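Local structure of Alr3699 protein (Nostoc sp., 4XSO) at residues 225-239 against 257-271. The protein is a cyanobacterial protein of the GT-B glycosyltransferase clan, built from two domains that each carry a parallel beta sheet flanked by helices. Sequence-based numbering, arbitrary orientation.
Sequences IDALAQCPPQVTAIL and QITRLGLENRVKFLG
Arg266, just ahead of strand 267-271, reaches past the loop between helix 221-228 and strand 235-240 to Val235, the first residue of that strand. Bent at chi3 (62°), its chain brings the guanidinium side-on to Val235 O, which accepts from Arg266 NE (2.9 Å) and Arg266 NH2 (2.8 Å), the NH2 bond lying on a lone pair. NH2 also makes a weak bond to Cys231 O. Pro233 CA and Leu228 CG lie over opposite guanidinium faces, while the paired bonds to Val235 O set how the group is turned. The strands then run parallel, joined by four nearly straight backbone bonds from Ala237 N to Arg266 O through Leu270 N to Leu239 O.

Packing is close where the two helix ends meet the sheet face that carries Ala237, Val267 and Leu239. Ile225 lays CG2, anti to its own backbone nitrogen, against Gln257 CD at 3.6 Å, while its CD1 meets Ile258; Leu263 CD1 fits against Leu228 CB, and Leu228 CD2 touches Val267 CG2. Leu239 CD1 rests on Val267 CG1 and over a face of the Phe269 ring, a CH-pi contact 4.0 Å from the centroid. Gln257, extended, sends NE2 to Asp226 OD1 (2.7 Å), meeting the carboxylate from above its plane; NE2 also bonds His222 O, whereas the buried OE1 has no partner in the model.

Toward solvent the contact thins. Lys268 leads its amine away from the other strand, and a water bridges Leu239 O and Gly271 N. Strand 235-240, helix 248-260 and outermost strand 267-271 form the beta-alpha-beta crossover typical of the Rossmann-like C-terminal domain of GT-B proteins.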
ATOM      1  N   ILE A 225      19.401 -42.606  -0.987  1.00 32.33           N
ATOM      2  CA  ILE A 225      19.379 -43.819  -0.161  1.00 37.32           C
ATOM      3  C   ILE A 225      18.843 -45.032  -0.984  1.00 36.57           C
ATOM      4  O   ILE A 225      19.539 -46.033  -1.034  1.00 34.91           O
ATOM      5  CB  ILE A 225      18.627 -43.564   1.165  1.00 36.63           C
ATOM      6  CG1 ILE A 225      19.408 -42.519   1.986  1.00 36.42           C
ATOM      7  CG2 ILE A 225      18.492 -44.857   1.946  1.00 33.32           C
ATOM      8  CD1 ILE A 225      18.560 -41.795   2.992  1.00 39.19           C
ATOM      9  N   ASP A 226      17.717 -44.894  -1.716  1.00 32.90           N
ATOM     10  CA  ASP A 226      17.264 -45.998  -2.592  1.00 36.89           C
ATOM     11  C   ASP A 226      18.320 -46.354  -3.643  1.00 39.76           C
ATOM     12  O   ASP A 226      18.641 -47.513  -3.853  1.00 39.69           O
ATOM     13  CB  ASP A 226      15.989 -45.641  -3.311  1.00 41.13           C
ATOM     14  CG  ASP A 226      14.761 -45.713  -2.437  1.00 45.92           C
ATOM     15  OD1 ASP A 226      14.810 -46.412  -1.431  1.00 48.34           O
ATOM     16  OD2 ASP A 226      13.738 -45.039  -2.764  1.00 47.76           O
ATOM     17  N   ALA A 227      18.955 -45.352  -4.254  1.00 35.80           N
ATOM     18  CA  ALA A 227      20.019 -45.666  -5.198  1.00 33.22           C
ATOM     19  C   ALA A 227      21.205 -46.380  -4.525  1.00 33.05           C
ATOM     20  O   ALA A 227      21.849 -47.222  -5.139  1.00 33.71           O
ATOM     21  CB  ALA A 227      20.508 -44.405  -5.904  1.00 35.24           C
ATOM     22  N   LEU A 228      21.530 -46.056  -3.277  1.00 31.16           N
ATOM     23  CA  LEU A 228      22.670 -46.700  -2.623  1.00 36.99           C
ATOM     24  C   LEU A 228      22.448 -48.217  -2.537  1.00 39.58           C
ATOM     25  O   LEU A 228      23.362 -49.001  -2.719  1.00 38.69           O
ATOM     26  CB  LEU A 228      22.861 -46.120  -1.215  1.00 42.95           C
ATOM     27  CG  LEU A 228      24.305 -45.831  -0.817  1.00 51.93           C
ATOM     28  CD1 LEU A 228      24.997 -45.039  -1.908  1.00 51.33           C
ATOM     29  CD2 LEU A 228      24.371 -45.058   0.500  1.00 57.17           C
ATOM     30  N   ALA A 229      21.200 -48.595  -2.318  1.00 38.40           N
ATOM     31  CA  ALA A 229      20.792 -49.994  -2.291  1.00 45.88           C
ATOM     32  C   ALA A 229      21.209 -50.708  -3.554  1.00 46.33           C
ATOM     33  O   ALA A 229      21.330 -51.922  -3.536  1.00 48.15           O
ATOM     34  CB  ALA A 229      19.290 -50.092  -2.088  1.00 45.62           C
ATOM     35  N   GLN A 230      21.441 -49.960  -4.645  1.00 40.57           N
ATOM     36  CA  GLN A 230      21.774 -50.536  -5.943  1.00 39.63           C
ATOM     37  C   GLN A 230      23.221 -50.364  -6.356  1.00 46.72           C
ATOM     38  O   GLN A 230      23.521 -50.584  -7.516  1.00 52.16           O
ATOM     39  CB  GLN A 230      20.871 -49.909  -7.016  1.00 43.63           C
ATOM     40  CG  GLN A 230      19.407 -50.282  -6.828  1.00 49.81           C
ATOM     41  CD  GLN A 230      19.227 -51.745  -7.159  1.00 59.56           C
ATOM     42  OE1 GLN A 230      19.381 -52.622  -6.299  1.00 61.65           O
ATOM     43  NE2 GLN A 230      19.021 -52.028  -8.442  1.00 65.29           N
ATOM     44  N   CYS A 231      24.091 -49.974  -5.415  1.00 42.11           N
ATOM     45  CA  CYS A 231      25.472 -49.608  -5.652  1.00 43.47           C
ATOM     46  C   CYS A 231      26.390 -50.586  -4.978  1.00 42.22           C
ATOM     47  O   CYS A 231      26.023 -51.159  -3.965  1.00 45.08           O
ATOM     48  CB  CYS A 231      25.757 -48.199  -5.065  1.00 37.10           C
ATOM     49  SG  CYS A 231      25.057 -46.951  -6.142  1.00 41.02           S
ATOM     50  N   PRO A 232      27.606 -50.767  -5.510  1.00 45.57           N
ATOM     51  CA  PRO A 232      28.472 -51.670  -4.788  1.00 41.67           C
ATOM     52  C   PRO A 232      28.744 -51.247  -3.357  1.00 43.02           C
ATOM     53  O   PRO A 232      28.496 -50.078  -2.948  1.00 39.23           O
ATOM     54  CB  PRO A 232      29.769 -51.719  -5.631  1.00 48.55           C
ATOM     55  CG  PRO A 232      29.586 -50.812  -6.780  1.00 48.65           C
ATOM     56  CD  PRO A 232      28.140 -50.397  -6.827  1.00 46.21           C
ATOM     57  N   PRO A 233      29.266 -52.193  -2.574  1.00 49.02           N
ATOM     58  CA  PRO A 233      29.384 -51.981  -1.119  1.00 47.18           C
ATOM     59  C   PRO A 233      30.412 -50.922  -0.687  1.00 40.98           C
ATOM     60  O   PRO A 233      30.258 -50.364   0.372  1.00 42.51           O
ATOM     61  CB  PRO A 233      29.731 -53.370  -0.585  1.00 53.42           C
ATOM     62  CG  PRO A 233      30.259 -54.145  -1.765  1.00 53.33           C
ATOM     63  CD  PRO A 233      29.655 -53.558  -2.996  1.00 55.34           C
ATOM     64  N   GLN A 234      31.414 -50.617  -1.511  1.00 37.17           N
ATOM     65  CA  GLN A 234      32.330 -49.563  -1.172  1.00 37.21           C
ATOM     66  C   GLN A 234      31.707 -48.146  -1.331  1.00 39.47           C
ATOM     67  O   GLN A 234      32.313 -47.154  -0.859  1.00 36.59           O
ATOM     68  CB  GLN A 234      33.655 -49.675  -1.950  1.00 41.39           C
ATOM     69  CG  GLN A 234      33.646 -49.208  -3.406  1.00 42.71           C
ATOM     70  CD  GLN A 234      33.095 -50.267  -4.327  1.00 51.49           C
ATOM     71  OE1 GLN A 234      32.420 -51.190  -3.874  1.00 50.24           O
ATOM     72  NE2 GLN A 234      33.380 -50.145  -5.624  1.00 50.95           N
ATOM     73  N   VAL A 235      30.486 -48.062  -1.902  1.00 37.12           N
ATOM     74  CA  VAL A 235      29.788 -46.796  -2.007  1.00 40.32           C
ATOM     75  C   VAL A 235      29.112 -46.447  -0.708  1.00 41.83           C
ATOM     76  O   VAL A 235      28.154 -47.134  -0.259  1.00 34.12           O
ATOM     77  CB  VAL A 235      28.730 -46.759  -3.152  1.00 44.08           C
ATOM     78  CG1 VAL A 235      28.065 -45.374  -3.230  1.00 41.58           C
ATOM     79  CG2 VAL A 235      29.351 -47.118  -4.494  1.00 42.51           C
ATOM     80  N   THR A 236      29.527 -45.300  -0.146  1.00 37.06           N
ATOM     81  CA  THR A 236      28.850 -44.716   1.036  1.00 36.56           C
ATOM     82  C   THR A 236      28.381 -43.285   0.793  1.00 39.01           C
ATOM     83  O   THR A 236      28.953 -42.532  -0.028  1.00 38.79           O
ATOM     84  CB  THR A 236      29.763 -44.624   2.265  1.00 42.18           C
ATOM     85  OG1 THR A 236      30.811 -43.728   1.973  1.00 44.11           O
ATOM     86  CG2 THR A 236      30.346 -45.895   2.603  1.00 40.37           C
ATOM     87  N   ALA A 237      27.313 -42.924   1.495  1.00 35.82           N
ATOM     88  CA  ALA A 237      26.727 -41.608   1.371  1.00 36.37           C
ATOM     89  C   ALA A 237      27.010 -40.775   2.643  1.00 36.97           C
ATOM     90  O   ALA A 237      26.992 -41.297   3.741  1.00 34.06           O
ATOM     91  CB  ALA A 237      25.250 -41.747   1.083  1.00 37.62           C
ATOM     92  N   ILE A 238      27.386 -39.501   2.478  1.00 36.74           N
ATOM     93  CA  ILE A 238      27.414 -38.575   3.580  1.00 33.53           C
ATOM     94  C   ILE A 238      26.326 -37.604   3.338  1.00 30.96           C
ATOM     95  O   ILE A 238      26.202 -37.030   2.229  1.00 32.16           O
ATOM     96  CB  ILE A 238      28.800 -37.868   3.802  1.00 37.99           C
ATOM     97  CG1 ILE A 238      29.203 -37.046   2.590  1.00 40.01           C
ATOM     98  CG2 ILE A 238      29.908 -38.874   4.088  1.00 35.26           C
ATOM     99  CD1 ILE A 238      30.360 -36.097   2.889  1.00 45.30           C
ATOM    100  N   LEU A 239      25.487 -37.438   4.358  1.00 32.70           N
ATOM    101  CA  LEU A 239      24.385 -36.462   4.358  1.00 32.79           C
ATOM    102  C   LEU A 239      24.796 -35.315   5.270  1.00 36.91           C
ATOM    103  O   LEU A 239      25.008 -35.492   6.491  1.00 36.23           O
ATOM    104  CB  LEU A 239      23.065 -37.063   4.842  1.00 37.09           C
ATOM    105  CG  LEU A 239      22.689 -38.379   4.136  1.00 36.08           C
ATOM    106  CD1 LEU A 239      21.281 -38.760   4.550  1.00 40.65           C
ATOM    107  CD2 LEU A 239      22.702 -38.277   2.668  1.00 40.69           C
ATOM    108  N   GLN A 257      14.200 -46.010   6.712  1.00 39.13           N
ATOM    109  CA  GLN A 257      14.505 -46.445   5.352  1.00 35.36           C
ATOM    110  C   GLN A 257      15.919 -47.061   5.334  1.00 37.08           C
ATOM    111  O   GLN A 257      16.141 -48.179   4.816  1.00 35.04           O
ATOM    112  CB  GLN A 257      14.416 -45.248   4.340  1.00 38.81           C
ATOM    113  CG  GLN A 257      14.813 -45.601   2.904  1.00 39.47           C
ATOM    114  CD  GLN A 257      14.926 -44.416   1.948  1.00 39.75           C
ATOM    115  OE1 GLN A 257      14.927 -43.279   2.363  1.00 39.19           O
ATOM    116  NE2 GLN A 257      15.051 -44.698   0.660  1.00 38.88           N
ATOM    117  N   ILE A 258      16.896 -46.291   5.816  1.00 34.01           N
ATOM    118  CA  ILE A 258      18.250 -46.742   5.821  1.00 33.24           C
ATOM    119  C   ILE A 258      18.431 -48.105   6.557  1.00 34.78           C
ATOM    120  O   ILE A 258      19.132 -48.993   6.105  1.00 34.39           O
ATOM    121  CB  ILE A 258      19.151 -45.675   6.508  1.00 34.94           C
ATOM    122  CG1 ILE A 258      19.306 -44.427   5.634  1.00 34.15           C
ATOM    123  CG2 ILE A 258      20.515 -46.275   6.886  1.00 34.03           C
ATOM    124  CD1 ILE A 258      19.751 -43.238   6.423  1.00 33.88           C
ATOM    125  N   THR A 259      17.869 -48.221   7.741  1.00 38.41           N
ATOM    126  CA  THR A 259      17.859 -49.514   8.453  1.00 39.70           C
ATOM    127  C   THR A 259      17.058 -50.586   7.682  1.00 37.78           C
ATOM    128  O   THR A 259      17.520 -51.676   7.493  1.00 40.10           O
ATOM    129  CB  THR A 259      17.252 -49.347   9.838  1.00 43.37           C
ATOM    130  OG1 THR A 259      18.134 -48.544  10.640  1.00 44.12           O
ATOM    131  CG2 THR A 259      17.069 -50.739  10.494  1.00 48.17           C
ATOM    132  N   ARG A 260      15.878 -50.271   7.191  1.00 38.62           N
ATOM    133  CA  ARG A 260      15.171 -51.256   6.343  1.00 41.90           C
ATOM    134  C   ARG A 260      15.986 -51.782   5.105  1.00 49.52           C
ATOM    135  O   ARG A 260      15.906 -52.976   4.730  1.00 45.89           O
ATOM    136  CB  ARG A 260      13.842 -50.644   5.921  1.00 43.95           C
ATOM    137  CG  ARG A 260      12.993 -51.484   4.957  1.00 52.45           C
ATOM    138  CD  ARG A 260      11.590 -50.862   4.725  1.00 50.08           C
ATOM    139  NE  ARG A 260      11.598 -49.516   4.122  1.00 55.72           N
ATOM    140  CZ  ARG A 260      11.947 -49.219   2.857  1.00 63.65           C
ATOM    141  NH1 ARG A 260      12.350 -50.151   2.002  1.00 71.02           N
ATOM    142  NH2 ARG A 260      11.905 -47.961   2.434  1.00 66.81           N
ATOM    143  N   LEU A 261      16.768 -50.906   4.459  1.00 44.17           N
ATOM    144  CA  LEU A 261      17.610 -51.320   3.325  1.00 38.91           C
ATOM    145  C   LEU A 261      18.882 -51.983   3.754  1.00 38.10           C
ATOM    146  O   LEU A 261      19.655 -52.442   2.932  1.00 35.33           O
ATOM    147  CB  LEU A 261      17.886 -50.148   2.386  1.00 41.22           C
ATOM    148  CG  LEU A 261      16.536 -49.791   1.724  1.00 39.85           C
ATOM    149  CD1 LEU A 261      16.451 -48.360   1.232  1.00 43.33           C
ATOM    150  CD2 LEU A 261      16.233 -50.761   0.598  1.00 40.98           C
ATOM    151  N   GLY A 262      19.116 -52.107   5.056  1.00 40.45           N
ATOM    152  CA  GLY A 262      20.428 -52.619   5.494  1.00 42.53           C
ATOM    153  C   GLY A 262      21.631 -51.726   5.218  1.00 39.09           C
ATOM    154  O   GLY A 262      22.770 -52.201   5.133  1.00 39.81           O
ATOM    155  N   LEU A 263      21.402 -50.417   5.138  1.00 42.77           N
ATOM    156  CA  LEU A 263      22.470 -49.446   4.817  1.00 35.76           C
ATOM    157  C   LEU A 263      23.098 -48.613   5.972  1.00 41.36           C
ATOM    158  O   LEU A 263      23.727 -47.563   5.731  1.00 36.78           O
ATOM    159  CB  LEU A 263      21.904 -48.506   3.801  1.00 37.29           C
ATOM    160  CG  LEU A 263      21.695 -49.180   2.432  1.00 39.72           C
ATOM    161  CD1 LEU A 263      21.019 -48.150   1.551  1.00 42.27           C
ATOM    162  CD2 LEU A 263      22.999 -49.704   1.836  1.00 38.86           C
ATOM    163  N   GLU A 264      22.971 -49.085   7.215  1.00 41.91           N
ATOM    164  CA  GLU A 264      23.259 -48.253   8.384  1.00 43.65           C
ATOM    165  C   GLU A 264      24.730 -47.933   8.499  1.00 41.13           C
ATOM    166  O   GLU A 264      25.093 -46.948   9.108  1.00 44.91           O
ATOM    167  CB  GLU A 264      22.780 -48.889   9.703  1.00 46.48           C
ATOM    168  CG  GLU A 264      23.329 -50.297   9.969  1.00 49.78           C
ATOM    169  CD  GLU A 264      22.423 -51.401   9.410  1.00 48.38           C
ATOM    170  OE1 GLU A 264      21.491 -51.075   8.618  1.00 43.75           O
ATOM    171  OE2 GLU A 264      22.631 -52.563   9.811  1.00 47.63           O
ATOM    172  N   ASN A 265      25.557 -48.794   7.944  1.00 38.83           N
ATOM    173  CA  ASN A 265      26.963 -48.586   7.908  1.00 49.53           C
ATOM    174  C   ASN A 265      27.507 -48.010   6.584  1.00 45.50           C
ATOM    175  O   ASN A 265      28.668 -48.073   6.344  1.00 41.23           O
ATOM    176  CB  ASN A 265      27.699 -49.870   8.223  1.00 52.52           C
ATOM    177  CG  ASN A 265      28.853 -49.607   9.179  1.00 68.49           C
ATOM    178  OD1 ASN A 265      28.700 -48.844  10.183  1.00 65.70           O
ATOM    179  ND2 ASN A 265      30.027 -50.161   8.860  1.00 65.47           N
ATOM    180  N   ARG A 266      26.641 -47.501   5.743  1.00 40.35           N
ATOM    181  CA  ARG A 266      27.046 -46.940   4.448  1.00 41.11           C
ATOM    182  C   ARG A 266      26.437 -45.544   4.245  1.00 35.29           C
ATOM    183  O   ARG A 266      26.455 -45.043   3.134  1.00 38.11           O
ATOM    184  CB  ARG A 266      26.546 -47.878   3.346  1.00 36.52           C
ATOM    185  CG  ARG A 266      27.325 -49.192   3.335  1.00 38.60           C
ATOM    186  CD  ARG A 266      26.842 -50.095   2.251  1.00 38.14           C
ATOM    187  NE  ARG A 266      27.036 -49.509   0.943  1.00 39.08           N
ATOM    188  CZ  ARG A 266      26.332 -49.855  -0.115  1.00 44.20           C
ATOM    189  NH1 ARG A 266      25.390 -50.816  -0.045  1.00 46.01           N
ATOM    190  NH2 ARG A 266      26.563 -49.262  -1.240  1.00 42.81           N
ATOM    191  N   VAL A 267      25.794 -44.995   5.276  1.00 36.70           N
ATOM    192  CA  VAL A 267      25.202 -43.656   5.265  1.00 38.62           C
ATOM    193  C   VAL A 267      25.681 -42.977   6.550  1.00 44.06           C
ATOM    194  O   VAL A 267      25.587 -43.589   7.614  1.00 48.24           O
ATOM    195  CB  VAL A 267      23.658 -43.688   5.203  1.00 43.79           C
ATOM    196  CG1 VAL A 267      23.057 -42.290   5.061  1.00 46.61           C
ATOM    197  CG2 VAL A 267      23.163 -44.529   4.052  1.00 45.88           C
ATOM    198  N   LYS A 268      26.332 -41.799   6.447  1.00 42.37           N
ATOM    199  CA  LYS A 268      26.761 -41.018   7.627  1.00 37.33           C
ATOM    200  C   LYS A 268      26.032 -39.692   7.629  1.00 36.32           C
ATOM    201  O   LYS A 268      26.156 -38.910   6.677  1.00 40.46           O
ATOM    202  CB  LYS A 268      28.295 -40.831   7.678  1.00 42.99           C
ATOM    203  CG  LYS A 268      29.063 -42.110   7.985  1.00 49.41           C
ATOM    204  CD  LYS A 268      30.597 -41.969   7.935  1.00 58.02           C
ATOM    205  CE  LYS A 268      31.172 -41.139   9.088  1.00 65.71           C
ATOM    206  NZ  LYS A 268      31.691 -41.947  10.252  1.00 67.78           N
ATOM    207  N   PHE A 269      25.238 -39.427   8.668  1.00 35.28           N
ATOM    208  CA  PHE A 269      24.679 -38.104   8.874  1.00 32.16           C
ATOM    209  C   PHE A 269      25.741 -37.240   9.588  1.00 38.49           C
ATOM    210  O   PHE A 269      26.129 -37.558  10.723  1.00 39.92           O
ATOM    211  CB  PHE A 269      23.447 -38.147   9.737  1.00 33.17           C
ATOM    212  CG  PHE A 269      22.232 -38.781   9.091  1.00 35.94           C
ATOM    213  CD1 PHE A 269      22.023 -40.145   9.139  1.00 38.61           C
ATOM    214  CD2 PHE A 269      21.250 -37.991   8.523  1.00 38.84           C
ATOM    215  CE1 PHE A 269      20.860 -40.713   8.601  1.00 38.96           C
ATOM    216  CE2 PHE A 269      20.116 -38.533   7.970  1.00 40.40           C
ATOM    217  CZ  PHE A 269      19.906 -39.921   8.013  1.00 38.07           C
ATOM    218  N   LEU A 270      26.227 -36.157   8.952  1.00 35.18           N
ATOM    219  CA  LEU A 270      27.260 -35.296   9.621  1.00 37.67           C
ATOM    220  C   LEU A 270      26.690 -34.113  10.335  1.00 34.78           C
ATOM    221  O   LEU A 270      27.413 -33.333  11.018  1.00 37.74           O
ATOM    222  CB  LEU A 270      28.324 -34.801   8.628  1.00 36.47           C
ATOM    223  CG  LEU A 270      29.011 -35.834   7.815  1.00 40.85           C
ATOM    224  CD1 LEU A 270      30.121 -35.203   6.990  1.00 42.49           C
ATOM    225  CD2 LEU A 270      29.550 -36.893   8.754  1.00 45.93           C
ATOM    226  N   GLY A 271      25.421 -33.892  10.143  1.00 34.08           N
ATOM    227  CA  GLY A 271      24.793 -32.737  10.706  1.00 35.00           C
ATOM    228  C   GLY A 271      25.126 -31.429   9.964  1.00 36.64           C
ATOM    229  O   GLY A 271      25.601 -31.448   8.850  1.00 34.38           O
TER
HETATM  230  O   HOH W   1      23.302 -34.639   8.576  1.00 38.01           O